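Local coordinates for hypothetical protein PH1109 (Pyrococcus horikoshii, PDB 2D59), which is of unknown function but belongs to the CoA-binding domain family, whose parallel sheet flanked by helices is of the Rossmann type, at residues R21-G29 with I74-V85. Numbering follows the deposited sequence.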
loop_
_atom_site.group_PDB
_atom_site.type_symbol
_atom_site.label_atom_id
_atom_site.label_comp_id
_atom_site.label_asym_id
_atom_site.label_seq_id
_atom_site.Cartn_x
_atom_site.Cartn_y
_atom_site.Cartn_z
ATOM N N ARG A 21 11.828 -6.068 -4.294
ATOM C CA ARG A 21 12.763 -5.090 -3.750
ATOM C C ARG A 21 12.277 -4.267 -2.563
ATOM O O ARG A 21 13.073 -3.892 -1.705
ATOM C CB ARG A 21 13.228 -4.156 -4.865
ATOM C CG ARG A 21 13.952 -4.879 -5.990
ATOM C CD ARG A 21 15.176 -5.633 -5.477
ATOM N NE ARG A 21 15.904 -6.319 -6.543
ATOM C CZ ARG A 21 15.404 -7.304 -7.284
ATOM N NH1 ARG A 21 14.165 -7.730 -7.080
ATOM N NH2 ARG A 21 16.145 -7.868 -8.228
ATOM N N TYR A 22 10.978 -3.992 -2.502
ATOM C CA TYR A 22 10.437 -3.198 -1.405
ATOM C C TYR A 22 9.670 -4.049 -0.396
ATOM O O TYR A 22 8.620 -4.613 -0.707
ATOM C CB TYR A 22 9.536 -2.093 -1.960
ATOM C CG TYR A 22 10.241 -1.189 -2.947
ATOM C CD1 TYR A 22 11.363 -0.450 -2.567
ATOM C CD2 TYR A 22 9.794 -1.078 -4.264
ATOM C CE1 TYR A 22 12.025 0.375 -3.476
ATOM C CE2 TYR A 22 10.449 -0.254 -5.180
ATOM C CZ TYR A 22 11.562 0.467 -4.779
ATOM O OH TYR A 22 12.212 1.280 -5.681
ATOM N N LYS A 23 10.210 -4.132 0.818
ATOM C CA LYS A 23 9.596 -4.909 1.888
ATOM C C LYS A 23 9.011 -4.024 2.986
ATOM O O LYS A 23 8.329 -4.522 3.876
ATOM C CB LYS A 23 10.624 -5.859 2.511
ATOM C CG LYS A 23 11.245 -6.838 1.529
ATOM C CD LYS A 23 10.188 -7.720 0.885
ATOM C CE LYS A 23 10.815 -8.701 -0.094
ATOM N NZ LYS A 23 9.794 -9.555 -0.767
ATOM N N LYS A 24 9.287 -2.723 2.923
ATOM C CA LYS A 24 8.790 -1.779 3.927
ATOM C C LYS A 24 7.461 -1.197 3.452
ATOM O O LYS A 24 7.430 -0.285 2.620
ATOM C CB LYS A 24 9.804 -0.649 4.135
ATOM C CG LYS A 24 11.235 -1.125 4.330
ATOM C CD LYS A 24 11.414 -1.899 5.624
ATOM C CE LYS A 24 11.326 -0.984 6.833
ATOM N NZ LYS A 24 11.612 -1.723 8.093
ATOM N N ILE A 25 6.365 -1.724 3.991
ATOM C CA ILE A 25 5.033 -1.286 3.595
ATOM C C ILE A 25 4.244 -0.526 4.651
ATOM O O ILE A 25 4.132 -0.967 5.793
ATOM C CB ILE A 25 4.131 -2.484 3.183
ATOM C CG1 ILE A 25 4.908 -3.475 2.326
ATOM C CG2 ILE A 25 2.901 -1.981 2.425
ATOM C CD1 ILE A 25 5.688 -4.451 3.146
ATOM N N ALA A 26 3.700 0.617 4.250
ATOM C CA ALA A 26 2.846 1.408 5.119
ATOM C C ALA A 26 1.462 1.066 4.572
ATOM O O ALA A 26 1.146 1.387 3.423
ATOM C CB ALA A 26 3.138 2.892 4.953
ATOM N N LEU A 27 0.645 0.397 5.376
ATOM C CA LEU A 27 -0.679 0.000 4.918
ATOM C C LEU A 27 -1.742 0.925 5.496
ATOM O O LEU A 27 -2.122 0.811 6.664
ATOM C CB LEU A 27 -0.935 -1.461 5.307
ATOM C CG LEU A 27 -2.073 -2.188 4.585
ATOM C CD1 LEU A 27 -1.683 -3.646 4.329
ATOM C CD2 LEU A 27 -3.342 -2.094 5.415
ATOM N N VAL A 28 -2.208 1.842 4.651
ATOM C CA VAL A 28 -3.207 2.840 5.020
ATOM C C VAL A 28 -4.626 2.295 4.953
ATOM O O VAL A 28 -5.029 1.684 3.961
ATOM C CB VAL A 28 -3.096 4.073 4.101
ATOM C CG1 VAL A 28 -4.078 5.143 4.538
ATOM C CG2 VAL A 28 -1.670 4.604 4.123
ATOM N N GLY A 29 -5.393 2.538 6.010
ATOM C CA GLY A 29 -6.752 2.041 6.057
ATOM C C GLY A 29 -6.790 0.708 6.775
ATOM O O GLY A 29 -7.772 -0.028 6.680
ATOM N N ILE A 74 5.322 7.070 11.298
ATOM C CA ILE A 74 6.077 5.825 11.312
ATOM C C ILE A 74 7.567 6.126 11.431
ATOM O O ILE A 74 8.127 6.863 10.623
ATOM C CB ILE A 74 5.825 5.018 10.023
ATOM C CG1 ILE A 74 4.340 4.675 9.925
ATOM C CG2 ILE A 74 6.668 3.751 10.023
ATOM C CD1 ILE A 74 3.928 4.077 8.591
ATOM N N PRO A 75 8.228 5.558 12.451
ATOM C CA PRO A 75 9.662 5.758 12.690
ATOM C C PRO A 75 10.555 5.203 11.581
ATOM O O PRO A 75 11.480 5.869 11.121
ATOM C CB PRO A 75 9.901 5.030 14.016
ATOM C CG PRO A 75 8.562 5.051 14.678
ATOM C CD PRO A 75 7.629 4.765 13.536
ATOM N N ASP A 76 10.270 3.975 11.160
ATOM C CA ASP A 76 11.057 3.306 10.129
ATOM C C ASP A 76 10.808 3.830 8.721
ATOM O O ASP A 76 9.789 4.469 8.456
ATOM C CB ASP A 76 10.787 1.802 10.175
ATOM C CG ASP A 76 11.209 1.183 11.494
ATOM O OD1 ASP A 76 10.979 -0.026 11.699
ATOM O OD2 ASP A 76 11.770 1.919 12.334
ATOM N N LYS A 77 11.747 3.556 7.820
ATOM C CA LYS A 77 11.619 4.004 6.440
ATOM C C LYS A 77 10.505 3.224 5.756
ATOM O O LYS A 77 10.318 2.032 6.008
ATOM C CB LYS A 77 12.932 3.809 5.669
ATOM C CG LYS A 77 13.263 2.364 5.306
ATOM C CD LYS A 77 13.827 1.573 6.476
ATOM C CE LYS A 77 15.234 2.033 6.844
ATOM N NZ LYS A 77 15.253 3.399 7.434
ATOM N N ILE A 78 9.761 3.910 4.899
ATOM C CA ILE A 78 8.663 3.292 4.166
ATOM C C ILE A 78 8.957 3.376 2.681
ATOM O O ILE A 78 9.346 4.430 2.180
ATOM C CB ILE A 78 7.332 4.005 4.460
ATOM C CG1 ILE A 78 6.946 3.758 5.917
ATOM C CG2 ILE A 78 6.235 3.493 3.542
ATOM C CD1 ILE A 78 6.788 2.284 6.263
ATOM N N GLU A 79 8.774 2.264 1.978
ATOM C CA GLU A 79 9.031 2.228 0.545
ATOM C C GLU A 79 7.732 2.198 -0.254
ATOM O O GLU A 79 7.611 2.868 -1.279
ATOM C CB GLU A 79 9.891 1.012 0.209
ATOM C CG GLU A 79 11.182 0.955 1.025
ATOM C CD GLU A 79 11.907 -0.370 0.905
ATOM O OE1 GLU A 79 11.264 -1.423 1.096
ATOM O OE2 GLU A 79 13.124 -0.360 0.633
ATOM N N VAL A 80 6.761 1.427 0.229
ATOM C CA VAL A 80 5.472 1.312 -0.447
ATOM C C VAL A 80 4.307 1.752 0.434
ATOM O O VAL A 80 4.175 1.318 1.580
ATOM C CB VAL A 80 5.192 -0.150 -0.897
ATOM C CG1 VAL A 80 3.853 -0.223 -1.630
ATOM C CG2 VAL A 80 6.316 -0.656 -1.788
ATOM N N VAL A 81 3.467 2.626 -0.105
ATOM C CA VAL A 81 2.290 3.083 0.615
ATOM C C VAL A 81 1.101 2.397 -0.054
ATOM O O VAL A 81 0.685 2.761 -1.158
ATOM C CB VAL A 81 2.133 4.612 0.544
ATOM C CG1 VAL A 81 0.864 5.035 1.275
ATOM C CG2 VAL A 81 3.342 5.283 1.180
ATOM N N ASP A 82 0.574 1.390 0.632
ATOM C CA ASP A 82 -0.536 0.571 0.155
ATOM C C ASP A 82 -1.859 1.157 0.642
ATOM O O ASP A 82 -2.190 1.056 1.823
ATOM C CB ASP A 82 -0.326 -0.848 0.686
ATOM C CG ASP A 82 -1.213 -1.866 0.022
ATOM O OD1 ASP A 82 -1.648 -1.632 -1.124
ATOM O OD2 ASP A 82 -1.452 -2.917 0.653
ATOM N N LEU A 83 -2.615 1.753 -0.278
ATOM C CA LEU A 83 -3.878 2.414 0.060
ATOM C C LEU A 83 -5.171 1.608 -0.013
ATOM O O LEU A 83 -5.500 1.022 -1.040
ATOM C CB LEU A 83 -4.050 3.656 -0.816
ATOM C CG LEU A 83 -2.938 4.708 -0.817
ATOM C CD1 LEU A 83 -3.158 5.654 -1.987
ATOM C CD2 LEU A 83 -2.921 5.464 0.505
ATOM N N PHE A 84 -5.927 1.628 1.081
ATOM C CA PHE A 84 -7.207 0.937 1.150
ATOM C C PHE A 84 -8.355 1.918 1.394
ATOM O O PHE A 84 -9.502 1.506 1.575
ATOM C CB PHE A 84 -7.177 -0.120 2.260
ATOM C CG PHE A 84 -6.421 -1.364 1.888
ATOM C CD1 PHE A 84 -7.057 -2.403 1.214
ATOM C CD2 PHE A 84 -5.068 -1.488 2.192
ATOM C CE1 PHE A 84 -6.353 -3.553 0.846
ATOM C CE2 PHE A 84 -4.356 -2.630 1.828
ATOM C CZ PHE A 84 -5.000 -3.663 1.156
ATOM N N VAL A 85 -8.050 3.212 1.378
ATOM C CA VAL A 85 -9.066 4.239 1.615
ATOM C C VAL A 85 -9.745 4.774 0.352
ATOM O O VAL A 85 -9.256 4.587 -0.763
ATOM C CB VAL A 85 -8.474 5.432 2.401
ATOM C CG1 VAL A 85 -7.972 4.959 3.758
ATOM C CG2 VAL A 85 -7.344 6.082 1.610
#
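Strands 24-28 and 80-83 are parallel neighbours inside a Rossmann-type sheet, 80-83 being its middle strand, and their pairing, I25 with V80 through V28 with L83, illustrates how such a core is laced and then finished at its ends. A26 is bonded through both its backbone N and its O: the N donates to V80 O in an almost straight bond of 2.8 Å, and the O accepts from D82 N. The ladder runs on through V28 N to D82 O and F84 N to V28 O.

Where the strands begin, the regular pattern gives way as two successive N-H groups, of E79 and V80, converge on K24 O. The carboxylate of E79 reaches back along its extended chain to take K24 N on the anti side of OE1 (3.0 Å), somewhat out of the carboxylate plane; a weak bond from K23 N bends to the same oxygen. That carboxylate stands nearly perpendicular to the Y22 ring, 81° between planes, with E79 CD at the edge of the Y22 ring, in its plane, while V80 CG2 packs against Y22 CB at 3.5 Å.

One face of the pair carries A26 and V28. The A26 methyl is pressed against I78 CG2 (3.5 Å), closer than usual carbon contact, with I74 CD1 also touching it, and V28 CG2 meets V81 CG1. On the other face L27, its CG anti to the backbone N (chi1 -163°), lies alongside D82 and brings CG to 3.6 Å from F84 CE2; V28 O approaches the edge of that ring. D82 OD1 is held by Q108 beyond the pair.

K24 NZ, 4.0 Å from D76 OD1, finds its firmer partners in D51 and Y53. Strand 51-55 continues the sheet beyond 24-28, strand 104-107 flanks 80-83, and helix 87-100 packs on V28, V81 and L83 through Y93 and A97.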